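PDB 1Z47: putative ABC-transporter ATP-binding protein from Alicyclobacillus acidocaldarius, which probably binds and hydrolyses ATP as the ATPase subunit of an ABC-type transporter thought to import sulfate. Local coordinates for residues L91-N95 and E171-A175; M133-Y138 and Q150-L156; Y234-L240 and R349-R355; P286-L291 and W325-V329. One frame throughout, in Å; residues are numbered along the deposited sequence.

Contact 1 (L91-N95 and E171-A175); sequences LVFQN and EPFAA
The backbone sets the frame. Residues 91-93 finish strand 89-93, extended and parallel to strand 166-170, with Val92 paired to Leu168 and Asp170; the chain then leaves the sheet at Gln94. Opposite, Glu171 takes a left-handed conformation (phi/psi 42/46) and opens a type I turn to Ala174, closed by Ala174 N to Glu171 O at 3.3 Å. Pro172, its phi fixed near -60°, suits the second turn position. The CA atoms of Gln94 and Pro172 lie 4.1 Å apart. Van der Waals packing is centred on the Pro172 ring: its CB is 3.6 Å from Val92 O, with an apolar contact to Val92 CG1 (chi1 t) at 4.3 Å, and Pro172 CA is 4.0 Å from Gln94 CB. The long Gln94 side chain, chi1 and chi2 both t, runs alongside Glu171 (chi1 p). By sequence and position this fits the Q-loop glutamine beside the Walker B end and D-loop of ABC ATPases. The apolar proline contact thus sets the Q-loop beside acidic Glu171, near the probable P-loop.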
# COMPACT_ATOMS: atom_id res chain seq x y z
N LEU B 91 12.91 -21.35 0.02
CA LEU B 91 12.93 -19.96 0.45
C LEU B 91 12.95 -18.89 -0.65
O LEU B 91 13.75 -18.95 -1.58
CB LEU B 91 14.13 -19.73 1.36
CG LEU B 91 14.14 -20.35 2.76
CD1 LEU B 91 13.36 -21.64 2.81
CD2 LEU B 91 15.58 -20.55 3.18
N VAL B 92 12.07 -17.91 -0.52
CA VAL B 92 12.01 -16.76 -1.44
C VAL B 92 12.09 -15.57 -0.47
O VAL B 92 11.08 -14.97 -0.08
CB VAL B 92 10.67 -16.71 -2.22
CG1 VAL B 92 10.74 -15.62 -3.29
CG2 VAL B 92 10.37 -18.07 -2.86
N PHE B 93 13.31 -15.27 -0.04
CA PHE B 93 13.57 -14.20 0.92
C PHE B 93 14.17 -12.93 0.34
O PHE B 93 14.80 -12.95 -0.72
CB PHE B 93 14.51 -14.72 2.02
CG PHE B 93 13.85 -15.57 3.07
CD1 PHE B 93 12.74 -16.36 2.77
CD2 PHE B 93 14.39 -15.63 4.36
CE1 PHE B 93 12.17 -17.19 3.73
CE2 PHE B 93 13.83 -16.46 5.34
CZ PHE B 93 12.72 -17.24 5.02
N GLN B 94 13.98 -11.82 1.05
CA GLN B 94 14.54 -10.54 0.64
C GLN B 94 16.01 -10.65 1.06
O GLN B 94 16.88 -9.95 0.53
CB GLN B 94 13.86 -9.39 1.40
CG GLN B 94 14.19 -7.99 0.87
CD GLN B 94 13.66 -6.87 1.74
OE1 GLN B 94 12.47 -6.80 2.04
NE2 GLN B 94 14.55 -5.97 2.15
N ASN B 95 16.26 -11.55 2.01
CA ASN B 95 17.58 -11.84 2.57
C ASN B 95 18.45 -12.55 1.53
O ASN B 95 19.67 -12.63 1.65
CB ASN B 95 17.40 -12.73 3.80
CG ASN B 95 18.72 -13.15 4.44
OD1 ASN B 95 19.57 -13.76 3.80
ND2 ASN B 95 18.87 -12.83 5.72
N GLU B 171 8.74 -11.10 2.92
CA GLU B 171 8.62 -9.74 2.36
C GLU B 171 9.62 -9.52 1.22
O GLU B 171 10.29 -8.49 1.16
CB GLU B 171 8.86 -8.69 3.45
CG GLU B 171 10.30 -8.68 3.96
CD GLU B 171 10.62 -7.50 4.86
OE1 GLU B 171 10.51 -6.33 4.41
OE2 GLU B 171 10.99 -7.74 6.04
N PRO B 172 9.72 -10.49 0.30
CA PRO B 172 10.66 -10.37 -0.82
C PRO B 172 10.43 -9.18 -1.76
O PRO B 172 11.31 -8.81 -2.53
CB PRO B 172 10.50 -11.71 -1.54
CG PRO B 172 9.04 -12.02 -1.32
CD PRO B 172 8.87 -11.69 0.15
N PHE B 173 9.25 -8.58 -1.67
CA PHE B 173 8.89 -7.48 -2.56
C PHE B 173 9.06 -6.07 -2.00
O PHE B 173 8.65 -5.10 -2.62
CB PHE B 173 7.45 -7.71 -3.06
CG PHE B 173 7.24 -9.08 -3.66
CD1 PHE B 173 5.99 -9.69 -3.62
CD2 PHE B 173 8.30 -9.78 -4.25
CE1 PHE B 173 5.79 -10.98 -4.16
CE2 PHE B 173 8.12 -11.05 -4.79
CZ PHE B 173 6.87 -11.65 -4.74
N ALA B 174 9.69 -5.95 -0.83
CA ALA B 174 9.92 -4.63 -0.25
C ALA B 174 10.98 -3.94 -1.12
O ALA B 174 11.73 -4.61 -1.84
CB ALA B 174 10.43 -4.76 1.18
N ALA B 175 11.03 -2.61 -1.07
CA ALA B 175 11.99 -1.87 -1.88
C ALA B 175 11.58 -1.97 -3.35
O ALA B 175 12.39 -1.75 -4.26
CB ALA B 175 13.42 -2.42 -1.67

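Contact 2 (M133-Y138 and Q150-L156); sequences MRLESY and QQQRVAL
In the helical part of the nucleotide-binding domain, helix 148-160 begins within the ABC signature sequence LSGGQ, which ends at Gln150, and here packs against the loop that leaves helix 119-132. A Schellman motif ends that earlier helix, with Arg134 as its C′ residue at positive phi (55/43); Leu135 and Tyr138 then close a turn, Tyr138 N to Leu135 O 3.1 Å. Residues 150-156 are regular helix. The CA atoms of Met133 and Arg153 are 6.7 Å apart, those of Leu135 and Val154 7.5 Å. Beneath the polar rim lies an apolar layer: Leu135 (m, t) brings CD1 to 3.7 Å from Val154 CG2, and flexible Met133 (m, t, p) sets CE 3.4 Å from Leu156 CB, next to Phe187 of helix 178-195. Toward the surface, Gln150, its OE1 bonded to Ser147 N of the signature, lays its amide carbon over one face of the Tyr138 ring. Arginine suits the centre, since the carbonyls at a helix end need donors and its guanidinium edge offers several: Arg153 NE donates to Met133 O at 3.0 Å, and Arg153 NH1 to Arg134 O, also at 3.0 Å.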
# COMPACT_ATOMS: atom_id res chain seq x y z
N MET B 133 6.96 -19.84 -15.90
CA MET B 133 7.10 -18.48 -15.40
C MET B 133 7.47 -17.38 -16.38
O MET B 133 7.90 -16.30 -15.97
CB MET B 133 8.01 -18.49 -14.18
CG MET B 133 7.20 -18.98 -12.97
SD MET B 133 8.13 -19.55 -11.59
CE MET B 133 8.59 -18.03 -10.84
N ARG B 134 7.28 -17.64 -17.66
CA ARG B 134 7.56 -16.63 -18.68
C ARG B 134 8.98 -16.10 -18.60
O ARG B 134 9.20 -14.89 -18.69
CB ARG B 134 6.56 -15.48 -18.51
CG ARG B 134 5.10 -15.90 -18.54
CD ARG B 134 4.62 -16.21 -19.96
NE ARG B 134 4.42 -14.99 -20.76
CZ ARG B 134 4.02 -14.98 -22.03
NH1 ARG B 134 3.77 -16.12 -22.66
NH2 ARG B 134 3.86 -13.82 -22.66
N LEU B 135 9.95 -16.99 -18.41
CA LEU B 135 11.36 -16.62 -18.34
C LEU B 135 12.18 -17.34 -19.40
O LEU B 135 13.41 -17.41 -19.29
CB LEU B 135 11.97 -16.97 -16.98
CG LEU B 135 11.58 -16.18 -15.74
CD1 LEU B 135 12.03 -16.97 -14.51
CD2 LEU B 135 12.24 -14.80 -15.79
N GLU B 136 11.51 -17.89 -20.41
CA GLU B 136 12.26 -18.60 -21.45
C GLU B 136 13.13 -17.61 -22.25
O GLU B 136 14.31 -17.86 -22.50
CB GLU B 136 11.29 -19.34 -22.39
CG GLU B 136 10.34 -18.42 -23.14
CD GLU B 136 9.56 -17.50 -22.21
OE1 GLU B 136 8.66 -18.01 -21.49
OE2 GLU B 136 9.85 -16.28 -22.18
N SER B 137 12.55 -16.48 -22.64
CA SER B 137 13.33 -15.50 -23.39
C SER B 137 14.49 -14.93 -22.55
O SER B 137 15.33 -14.21 -23.09
CB SER B 137 12.43 -14.37 -23.93
OG SER B 137 11.72 -13.68 -22.91
N TYR B 138 14.54 -15.26 -21.26
CA TYR B 138 15.62 -14.75 -20.41
C TYR B 138 16.58 -15.81 -19.88
O TYR B 138 17.48 -15.49 -19.09
CB TYR B 138 15.02 -13.94 -19.24
CG TYR B 138 14.07 -12.85 -19.72
CD1 TYR B 138 12.68 -13.04 -19.66
CD2 TYR B 138 14.55 -11.68 -20.30
CE1 TYR B 138 11.79 -12.08 -20.18
CE2 TYR B 138 13.66 -10.71 -20.83
CZ TYR B 138 12.28 -10.92 -20.77
OH TYR B 138 11.40 -10.00 -21.31
N GLN B 150 11.41 -9.26 -12.99
CA GLN B 150 11.85 -10.52 -13.58
C GLN B 150 12.79 -11.26 -12.63
O GLN B 150 12.75 -12.48 -12.55
CB GLN B 150 12.54 -10.29 -14.94
CG GLN B 150 11.61 -9.68 -16.00
CD GLN B 150 12.36 -9.13 -17.20
OE1 GLN B 150 13.50 -8.67 -17.10
NE2 GLN B 150 11.71 -9.15 -18.35
N GLN B 151 13.61 -10.54 -11.88
CA GLN B 151 14.52 -11.19 -10.95
C GLN B 151 13.78 -11.96 -9.86
O GLN B 151 14.27 -12.98 -9.37
CB GLN B 151 15.48 -10.18 -10.29
CG GLN B 151 16.62 -9.75 -11.22
CD GLN B 151 17.61 -8.80 -10.56
OE1 GLN B 151 17.69 -7.63 -10.91
NE2 GLN B 151 18.37 -9.31 -9.58
N GLN B 152 12.60 -11.46 -9.46
CA GLN B 152 11.78 -12.15 -8.45
C GLN B 152 11.19 -13.41 -9.07
O GLN B 152 11.03 -14.42 -8.40
CB GLN B 152 10.64 -11.25 -7.95
CG GLN B 152 11.08 -10.07 -7.12
CD GLN B 152 11.99 -10.48 -5.98
OE1 GLN B 152 11.73 -11.46 -5.28
NE2 GLN B 152 13.08 -9.73 -5.78
N ARG B 153 10.83 -13.36 -10.35
CA ARG B 153 10.29 -14.57 -10.96
C ARG B 153 11.38 -15.64 -10.97
O ARG B 153 11.11 -16.83 -10.76
CB ARG B 153 9.79 -14.30 -12.39
CG ARG B 153 8.68 -13.25 -12.47
CD ARG B 153 7.69 -13.51 -13.61
NE ARG B 153 8.29 -13.48 -14.95
CZ ARG B 153 8.55 -12.38 -15.66
NH1 ARG B 153 9.09 -12.50 -16.87
NH2 ARG B 153 8.27 -11.17 -15.19
N VAL B 154 12.63 -15.24 -11.18
CA VAL B 154 13.73 -16.20 -11.21
C VAL B 154 13.97 -16.80 -9.83
O VAL B 154 14.22 -17.99 -9.69
CB VAL B 154 15.05 -15.55 -11.76
CG1 VAL B 154 16.19 -16.56 -11.73
CG2 VAL B 154 14.85 -15.05 -13.19
N ALA B 155 13.86 -15.97 -8.79
CA ALA B 155 14.06 -16.43 -7.42
C ALA B 155 12.98 -17.47 -7.06
O ALA B 155 13.26 -18.48 -6.40
CB ALA B 155 14.01 -15.22 -6.44
N LEU B 156 11.75 -17.22 -7.47
CA LEU B 156 10.68 -18.17 -7.19
C LEU B 156 10.95 -19.48 -7.95
O LEU B 156 10.67 -20.58 -7.44
CB LEU B 156 9.31 -17.59 -7.57
CG LEU B 156 8.07 -18.48 -7.37
CD1 LEU B 156 7.98 -18.96 -5.92
CD2 LEU B 156 6.81 -17.70 -7.75

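Contact 3 (Y234-L240 and R349-R355); sequences YEKPGTL and RWFIFPR
Two phenylalanines of strand 351-354 form the bumps. Alternation along the extended strand puts Phe351 and Phe353, both chi1 m, on one side, and the chain running from the end of helix 230-235 into helix 240-245 bends around them. The Phe351 ring pushes its edge against the helix end, CZ 3.7 Å from Tyr234 O and CE2 3.4 Å from Glu235 O, while Pro237 lies over one of its faces in a CH-pi contact: Pro237 CG stands 3.7 Å from the ring centroid, 16° off the normal. The compact, puckered Pro237 ring also reaches the next bump, Pro237 CG to Phe353 CZ being 4.2 Å. Phe353 fills the hollow lined by 237-240. Backbone lies over its face, Thr239 C at 3.4 Å from Phe353 CE2 and Leu240 N at 3.6 Å from Phe353 CD2, and its edge faces the carbonyls of Pro237 and Gly238. Leu240 (t, p) closes the far end, CB 4.0 Å from Phe353 CB and CD2 3.6 Å from Arg355 NH1; the nearest CA pair is Leu240 and Phe353, 6.0 Å apart. At the other end a salt bridge joins Glu235 OE1 to Arg349 NH2 (3.0 Å), and Glu235 also pairs with Arg334 of the second subunit. Phenylalanine rings of an edge strand, packed into the inter-helix loop, here form part of the junction between the nucleotide-binding domain and the C-terminal beta domain.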
# COMPACT_ATOMS: atom_id res chain seq x y z
N TYR B 234 -12.35 -9.98 8.80
CA TYR B 234 -12.90 -8.66 8.51
C TYR B 234 -14.31 -8.44 9.07
O TYR B 234 -14.60 -7.39 9.65
CB TYR B 234 -12.96 -8.43 6.99
CG TYR B 234 -13.39 -7.02 6.56
CD1 TYR B 234 -12.45 -6.03 6.25
CD2 TYR B 234 -14.74 -6.70 6.44
CE1 TYR B 234 -12.86 -4.76 5.83
CE2 TYR B 234 -15.15 -5.44 6.02
CZ TYR B 234 -14.21 -4.47 5.72
OH TYR B 234 -14.64 -3.24 5.28
N GLU B 235 -15.18 -9.43 8.89
CA GLU B 235 -16.56 -9.30 9.36
C GLU B 235 -16.80 -9.79 10.78
O GLU B 235 -17.70 -9.29 11.45
CB GLU B 235 -17.50 -10.01 8.38
CG GLU B 235 -17.46 -9.43 6.96
CD GLU B 235 -18.09 -8.04 6.85
OE1 GLU B 235 -18.07 -7.27 7.84
OE2 GLU B 235 -18.59 -7.71 5.75
N LYS B 236 -15.99 -10.75 11.24
CA LYS B 236 -16.11 -11.31 12.58
C LYS B 236 -14.78 -11.24 13.36
O LYS B 236 -14.24 -12.26 13.80
CB LYS B 236 -16.62 -12.75 12.50
CG LYS B 236 -17.97 -12.84 11.78
CD LYS B 236 -18.57 -14.25 11.82
CE LYS B 236 -17.93 -15.19 10.81
NZ LYS B 236 -18.46 -16.59 10.88
N PRO B 237 -14.23 -10.02 13.53
CA PRO B 237 -12.97 -9.87 14.27
C PRO B 237 -13.11 -10.42 15.69
O PRO B 237 -14.07 -10.12 16.40
CB PRO B 237 -12.72 -8.36 14.23
CG PRO B 237 -14.11 -7.75 14.01
CD PRO B 237 -14.73 -8.72 13.03
N GLY B 238 -12.15 -11.25 16.09
CA GLY B 238 -12.21 -11.85 17.41
C GLY B 238 -11.83 -10.90 18.54
O GLY B 238 -12.25 -11.09 19.68
N THR B 239 -11.03 -9.88 18.23
CA THR B 239 -10.62 -8.95 19.27
C THR B 239 -10.60 -7.54 18.73
O THR B 239 -10.69 -7.32 17.51
CB THR B 239 -9.23 -9.29 19.79
OG1 THR B 239 -8.27 -9.07 18.75
CG2 THR B 239 -9.16 -10.76 20.22
N LEU B 240 -10.48 -6.58 19.63
CA LEU B 240 -10.43 -5.20 19.20
C LEU B 240 -9.21 -5.03 18.29
O LEU B 240 -9.26 -4.27 17.32
CB LEU B 240 -10.33 -4.27 20.41
CG LEU B 240 -10.04 -2.80 20.13
CD1 LEU B 240 -11.17 -2.17 19.30
CD2 LEU B 240 -9.93 -2.07 21.48
N ARG B 349 -23.35 0.20 10.61
CA ARG B 349 -22.84 -1.08 11.12
C ARG B 349 -21.69 -0.72 12.06
O ARG B 349 -21.05 0.34 11.87
CB ARG B 349 -22.32 -1.98 9.99
CG ARG B 349 -23.41 -2.39 9.00
CD ARG B 349 -22.85 -3.00 7.71
NE ARG B 349 -22.01 -4.16 7.98
CZ ARG B 349 -21.43 -4.90 7.03
NH1 ARG B 349 -21.61 -4.61 5.74
NH2 ARG B 349 -20.67 -5.94 7.37
N TRP B 350 -21.42 -1.58 13.03
CA TRP B 350 -20.38 -1.32 14.02
C TRP B 350 -20.02 -2.55 14.82
O TRP B 350 -20.71 -3.59 14.77
CB TRP B 350 -20.85 -0.22 15.00
CG TRP B 350 -22.11 -0.59 15.77
CD1 TRP B 350 -22.18 -1.30 16.94
CD2 TRP B 350 -23.47 -0.37 15.36
NE1 TRP B 350 -23.51 -1.53 17.28
CE2 TRP B 350 -24.31 -0.97 16.32
CE3 TRP B 350 -24.06 0.28 14.26
CZ2 TRP B 350 -25.71 -0.95 16.22
CZ3 TRP B 350 -25.46 0.30 14.17
CH2 TRP B 350 -26.26 -0.32 15.14
N PHE B 351 -18.94 -2.43 15.58
CA PHE B 351 -18.47 -3.47 16.47
C PHE B 351 -18.33 -2.73 17.81
O PHE B 351 -18.15 -1.51 17.84
CB PHE B 351 -17.07 -3.98 16.09
CG PHE B 351 -16.99 -4.64 14.74
CD1 PHE B 351 -16.02 -4.25 13.81
CD2 PHE B 351 -17.85 -5.69 14.41
CE1 PHE B 351 -15.91 -4.89 12.56
CE2 PHE B 351 -17.76 -6.34 13.17
CZ PHE B 351 -16.77 -5.94 12.24
N ILE B 352 -18.41 -3.47 18.90
CA ILE B 352 -18.24 -2.90 20.23
C ILE B 352 -17.42 -3.90 21.04
O ILE B 352 -17.79 -5.07 21.17
CB ILE B 352 -19.60 -2.63 20.94
CG1 ILE B 352 -20.39 -1.60 20.14
CG2 ILE B 352 -19.36 -2.08 22.38
CD1 ILE B 352 -21.72 -1.21 20.74
N PHE B 353 -16.29 -3.45 21.55
CA PHE B 353 -15.44 -4.32 22.36
C PHE B 353 -15.14 -3.61 23.68
O PHE B 353 -15.01 -2.40 23.71
CB PHE B 353 -14.08 -4.58 21.70
CG PHE B 353 -14.15 -5.44 20.47
CD1 PHE B 353 -14.31 -4.88 19.22
CD2 PHE B 353 -13.98 -6.82 20.58
CE1 PHE B 353 -14.31 -5.67 18.08
CE2 PHE B 353 -13.97 -7.63 19.44
CZ PHE B 353 -14.14 -7.05 18.19
N PRO B 354 -15.02 -4.38 24.76
CA PRO B 354 -14.74 -3.88 26.10
C PRO B 354 -13.32 -3.35 26.12
O PRO B 354 -12.42 -3.99 25.56
CB PRO B 354 -14.83 -5.12 26.98
CG PRO B 354 -15.57 -6.14 26.12
CD PRO B 354 -15.07 -5.85 24.75
N ARG B 355 -13.13 -2.17 26.72
CA ARG B 355 -11.80 -1.58 26.87
C ARG B 355 -11.07 -2.40 27.95
O ARG B 355 -9.83 -2.45 27.89
CB ARG B 355 -11.90 -0.12 27.31
CG ARG B 355 -12.14 0.86 26.19
CD ARG B 355 -10.98 0.88 25.22
NE ARG B 355 -11.13 1.92 24.21
CZ ARG B 355 -10.35 2.03 23.13
NH1 ARG B 355 -9.37 1.16 22.93
NH2 ARG B 355 -10.55 3.01 22.27
OXT ARG B 355 -11.75 -2.96 28.85

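Contact 4 (P286-L291 and W325-V329); sequences PKDVEL and WEVHV
Strand 325-329 crosses the weakly bonded strand 289-291 at 78°, the axes 6.9 Å apart at closest, and the bend at 286-288 lies against its middle: Pro286 and Val327 have CA atoms 4.0 Å apart, Lys287 and His328 4.5 Å. Trp325 (chi1 m) begins the contact, its broad indole putting CZ3 4.3 Å from Val289 CG2; its NE1 is bonded to Glu323. Glu326 O accepts a CA-H...O contact from Pro286 CA at 3.2 Å, and Glu326 OE2 takes a hydrogen bond from His328 NE2 (2.8 Å), which steadies the imidazole. Val327 (chi1 t), branched and small, fills the crossing, CG2 3.9 Å from Val289 CG1 and CG1 4.1 Å from Leu291 CD1. His328 N donates to Pro286 O at 2.8 Å, nearly straight at 169°, and the His328 ring receives Pro286 CB over its face, 3.5 Å from the centroid and 10° off the normal. A water bridges the widening gap, donating to His328 O (2.6 Å) and Val289 O (2.7 Å). Last, Val329 CG1 approaches Leu291 CD1 at 4.4 Å. Here the two outermost strands of a five-stranded antiparallel sheet curl together over an apolar interior, consistent with the OB-type barrel of the regulatory domain.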
# COMPACT_ATOMS: atom_id res chain seq x y z
N PRO B 286 -15.28 3.30 7.84
CA PRO B 286 -15.59 4.50 7.06
C PRO B 286 -16.76 4.37 6.07
O PRO B 286 -17.53 5.32 5.88
CB PRO B 286 -14.28 4.81 6.35
CG PRO B 286 -13.25 4.38 7.37
CD PRO B 286 -13.83 3.03 7.83
N LYS B 287 -16.88 3.21 5.44
CA LYS B 287 -17.94 2.97 4.48
C LYS B 287 -19.30 2.81 5.17
O LYS B 287 -20.34 2.98 4.53
CB LYS B 287 -17.63 1.70 3.66
CG LYS B 287 -17.78 0.38 4.42
CD LYS B 287 -17.44 -0.80 3.51
CE LYS B 287 -17.92 -2.15 4.05
NZ LYS B 287 -17.33 -2.49 5.38
N ASP B 288 -19.30 2.49 6.46
CA ASP B 288 -20.54 2.28 7.21
C ASP B 288 -21.15 3.49 7.88
O ASP B 288 -21.91 3.35 8.84
CB ASP B 288 -20.33 1.20 8.27
CG ASP B 288 -19.96 -0.12 7.68
OD1 ASP B 288 -20.49 -0.44 6.59
OD2 ASP B 288 -19.15 -0.85 8.30
N VAL B 289 -20.84 4.67 7.38
CA VAL B 289 -21.38 5.91 7.93
C VAL B 289 -21.94 6.74 6.77
O VAL B 289 -21.26 6.95 5.77
CB VAL B 289 -20.28 6.70 8.64
CG1 VAL B 289 -20.85 7.98 9.23
CG2 VAL B 289 -19.64 5.82 9.74
N GLU B 290 -23.19 7.20 6.90
CA GLU B 290 -23.83 8.00 5.85
C GLU B 290 -23.99 9.46 6.26
O GLU B 290 -24.34 9.77 7.39
CB GLU B 290 -25.18 7.40 5.51
CG GLU B 290 -25.14 5.88 5.48
CD GLU B 290 -26.45 5.26 5.02
OE1 GLU B 290 -26.69 5.20 3.79
OE2 GLU B 290 -27.24 4.84 5.88
N LEU B 291 -23.73 10.37 5.32
CA LEU B 291 -23.83 11.79 5.59
C LEU B 291 -25.01 12.45 4.88
O LEU B 291 -25.32 12.14 3.73
CB LEU B 291 -22.54 12.48 5.19
CG LEU B 291 -21.30 11.73 5.69
CD1 LEU B 291 -20.06 12.48 5.26
CD2 LEU B 291 -21.36 11.59 7.20
N TRP B 325 -13.56 11.95 12.15
CA TRP B 325 -13.98 10.67 11.57
C TRP B 325 -13.69 10.61 10.07
O TRP B 325 -13.78 11.62 9.37
CB TRP B 325 -15.49 10.46 11.72
CG TRP B 325 -15.96 10.13 13.09
CD1 TRP B 325 -15.76 10.87 14.23
CD2 TRP B 325 -16.72 8.98 13.49
NE1 TRP B 325 -16.36 10.25 15.29
CE2 TRP B 325 -16.96 9.09 14.87
CE3 TRP B 325 -17.22 7.87 12.80
CZ2 TRP B 325 -17.68 8.13 15.60
CZ3 TRP B 325 -17.95 6.91 13.52
CH2 TRP B 325 -18.17 7.05 14.91
N GLU B 326 -13.35 9.41 9.59
CA GLU B 326 -13.12 9.20 8.17
C GLU B 326 -14.33 8.42 7.67
O GLU B 326 -14.70 7.40 8.22
CB GLU B 326 -11.84 8.38 7.89
CG GLU B 326 -11.62 8.20 6.37
CD GLU B 326 -10.32 7.49 6.00
OE1 GLU B 326 -9.43 7.37 6.87
OE2 GLU B 326 -10.19 7.08 4.83
N VAL B 327 -14.94 8.95 6.62
CA VAL B 327 -16.11 8.34 6.03
C VAL B 327 -15.87 8.12 4.54
O VAL B 327 -15.24 8.95 3.88
CB VAL B 327 -17.35 9.28 6.19
CG1 VAL B 327 -18.58 8.67 5.47
CG2 VAL B 327 -17.65 9.52 7.70
N HIS B 328 -16.38 7.01 4.01
CA HIS B 328 -16.23 6.71 2.59
C HIS B 328 -17.60 6.81 1.91
O HIS B 328 -18.50 6.05 2.23
CB HIS B 328 -15.64 5.31 2.40
CG HIS B 328 -14.19 5.21 2.80
ND1 HIS B 328 -13.47 4.04 2.71
CD2 HIS B 328 -13.33 6.15 3.25
CE1 HIS B 328 -12.23 4.26 3.10
NE2 HIS B 328 -12.11 5.54 3.43
N VAL B 329 -17.76 7.76 0.99
CA VAL B 329 -19.04 7.88 0.29
C VAL B 329 -18.88 7.45 -1.17
O VAL B 329 -17.81 7.60 -1.74
CB VAL B 329 -19.58 9.32 0.34
CG1 VAL B 329 -19.75 9.77 1.79
CG2 VAL B 329 -18.63 10.26 -0.38
O HOH W 1 -20.90 6.28 3.22

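How the contacts relate
Along the chain the contacts form two nested pairs in series: contact 2 lies within the loop closed by contact 1, then contact 4 within that closed by contact 3. Contacts 1 and 2, centres 15 Å apart, belong to the nucleotide-binding domain and touch through helix 148-160, where Leu156 meets Val92 and Gln152 meets Phe173, tying the helical region to the nucleotide-binding sheet. Contacts 3 and 4, centres 17 Å apart, meet where Tyr234 OH lies 2.8 Å from Lys287 NZ, a probable hydrogen bond joining the end of helix 230-235 to the bend before strand 289-293. Contacts 1 and 3 lie on opposite sides of the chain's centre; contact 3 links the nucleotide-binding and C-terminal beta parts.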